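PDB 3MDN: glutamine aminotransferase class-II domain protein from Ruegeria pomeroyi, which probably acts as a class-II glutamine amidotransferase, releasing ammonia from glutamine in an Ntn-type domain, although its acceptor substrate is not established. Local coordinates for residues Phe84-Val88 against Cys110-Asn114. Numbering follows the deposited sequence.
Sequences FLSHV and CFMHN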
loop_
_atom_site.group_PDB
_atom_site.type_symbol
_atom_site.label_atom_id
_atom_site.label_comp_id
_atom_site.label_asym_id
_atom_site.label_seq_id
_atom_site.Cartn_x
_atom_site.Cartn_y
_atom_site.Cartn_z
ATOM N N PHE D 84 -24.224 -5.549 -5.251
ATOM C CA PHE D 84 -22.823 -5.605 -4.881
ATOM C C PHE D 84 -22.538 -6.508 -3.672
ATOM O O PHE D 84 -23.454 -6.870 -2.949
ATOM C CB PHE D 84 -22.244 -4.198 -4.682
ATOM C CG PHE D 84 -22.897 -3.399 -3.571
ATOM C CD1 PHE D 84 -22.343 -3.373 -2.310
ATOM C CD2 PHE D 84 -24.035 -2.638 -3.817
ATOM C CE1 PHE D 84 -22.924 -2.616 -1.307
ATOM C CE2 PHE D 84 -24.616 -1.870 -2.833
ATOM C CZ PHE D 84 -24.072 -1.854 -1.576
ATOM N N LEU D 85 -21.250 -6.824 -3.472
ATOM C CA LEU D 85 -20.778 -7.729 -2.420
ATOM C C LEU D 85 -19.599 -7.026 -1.771
ATOM O O LEU D 85 -18.729 -6.535 -2.506
ATOM C CB LEU D 85 -20.297 -9.043 -3.071
ATOM C CG LEU D 85 -21.305 -10.187 -3.345
ATOM C CD1 LEU D 85 -22.424 -9.763 -4.253
ATOM C CD2 LEU D 85 -20.529 -11.378 -3.951
ATOM N N SER D 86 -19.543 -6.983 -0.437
ATOM C CA SER D 86 -18.413 -6.401 0.287
ATOM C C SER D 86 -18.028 -7.181 1.547
ATOM O O SER D 86 -18.898 -7.795 2.168
ATOM C CB SER D 86 -18.630 -4.931 0.591
ATOM O OG SER D 86 -19.894 -4.706 1.132
ATOM N N HIS D 87 -16.736 -7.171 1.923
ATOM C CA HIS D 87 -16.162 -8.271 2.758
ATOM C C HIS D 87 -14.856 -7.931 3.494
ATOM O O HIS D 87 -13.835 -7.702 2.867
ATOM C CB HIS D 87 -16.002 -9.588 1.911
ATOM C CG HIS D 87 -15.283 -10.719 2.619
ATOM N ND1 HIS D 87 -15.929 -11.631 3.437
ATOM C CD2 HIS D 87 -13.976 -11.088 2.613
ATOM C CE1 HIS D 87 -15.051 -12.498 3.917
ATOM N NE2 HIS D 87 -13.857 -12.193 3.428
ATOM N N VAL D 88 -14.900 -7.933 4.830
ATOM C CA VAL D 88 -13.751 -7.596 5.672
ATOM C C VAL D 88 -12.923 -8.829 6.002
ATOM O O VAL D 88 -11.977 -9.160 5.274
ATOM C CB VAL D 88 -14.163 -6.849 6.981
ATOM C CG1 VAL D 88 -13.073 -6.984 8.064
ATOM C CG2 VAL D 88 -14.467 -5.365 6.696
ATOM N N CYS D 110 -19.129 -13.113 -9.304
ATOM C CA CYS D 110 -18.258 -12.773 -8.189
ATOM C C CYS D 110 -18.704 -13.562 -7.002
ATOM O O CYS D 110 -19.802 -14.109 -7.013
ATOM C CB CYS D 110 -18.265 -11.273 -7.877
ATOM S SG CYS D 110 -19.882 -10.568 -7.528
ATOM N N PHE D 111 -17.878 -13.614 -5.967
ATOM C CA PHE D 111 -18.041 -14.638 -4.948
ATOM C C PHE D 111 -17.234 -14.267 -3.714
ATOM O O PHE D 111 -16.126 -13.772 -3.825
ATOM C CB PHE D 111 -17.527 -15.956 -5.552
ATOM C CG PHE D 111 -17.636 -17.153 -4.644
ATOM C CD1 PHE D 111 -16.646 -17.425 -3.713
ATOM C CD2 PHE D 111 -18.709 -18.024 -4.759
ATOM C CE1 PHE D 111 -16.736 -18.529 -2.892
ATOM C CE2 PHE D 111 -18.816 -19.138 -3.945
ATOM C CZ PHE D 111 -17.829 -19.388 -3.003
HETATM N N MSE D 112 -17.806 -14.477 -2.547
HETATM C CA MSE D 112 -17.077 -14.343 -1.285
HETATM C C MSE D 112 -17.566 -15.380 -0.263
HETATM O O MSE D 112 -18.696 -15.869 -0.349
HETATM C CB MSE D 112 -17.171 -12.925 -0.728
HETATM C CG MSE D 112 -18.549 -12.422 -0.475
HETATM SE SE MSE D 112 -18.444 -10.587 0.187
HETATM C CE MSE D 112 -20.401 -10.349 0.319
ATOM N N HIS D 113 -16.689 -15.725 0.672
ATOM C CA HIS D 113 -16.865 -16.882 1.503
ATOM C C HIS D 113 -16.282 -16.559 2.879
ATOM O O HIS D 113 -15.219 -15.983 2.996
ATOM C CB HIS D 113 -16.158 -18.092 0.849
ATOM C CG HIS D 113 -15.746 -19.174 1.808
ATOM N ND1 HIS D 113 -16.644 -20.041 2.394
ATOM C CD2 HIS D 113 -14.521 -19.552 2.250
ATOM C CE1 HIS D 113 -15.998 -20.891 3.176
ATOM N NE2 HIS D 113 -14.706 -20.616 3.104
ATOM N N ASN D 114 -17.036 -16.921 3.897
ATOM C CA ASN D 114 -16.653 -16.880 5.287
ATOM C C ASN D 114 -16.606 -18.358 5.741
ATOM O O ASN D 114 -17.563 -19.128 5.494
ATOM C CB ASN D 114 -17.755 -16.091 6.038
ATOM C CG ASN D 114 -17.326 -15.601 7.390
ATOM O OD1 ASN D 114 -18.083 -14.884 8.059
ATOM N ND2 ASN D 114 -16.131 -15.974 7.824
#
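Met112, modelled as selenomethionine, reaches between Leu85 and His87 and contributes the largest share of the buried surface of any residue here. Its CG lies between the backbone N and the carbonyl carbon (chi1 58°), and the chain is extended beyond, which carries Met112 SE to 3.5 Å from Ser86 O. Met112 SE also comes within 3.2 Å of His87 CB, a tight approach, and Met112 CE lies 3.6 Å from Leu85 CB. At the other end of Leu85, the CD2 branch meets Cys110 SG at 3.7 Å.

Met112 SE stands 4.8 Å from the centroid of the His87 ring and 61° off its normal, an oblique approach. The His87 side chain, its CG anti to the backbone N, slides past Met112 in the opposite direction and brings CE1 to 3.6 Å from His113 O.

No hydrogen bond joins the segments, and their segment axes, 8.0 Å apart at closest approach and 34° from parallel, fit layers packed face to face, consistent with the sandwich of an Ntn-type fold. Strand 84-87 pairs with 47-51 and 6-10 in one sheet; strand 109-114 pairs with 185-192 in the other, whose far side is covered at Phe111 and His113 by helix 144-154.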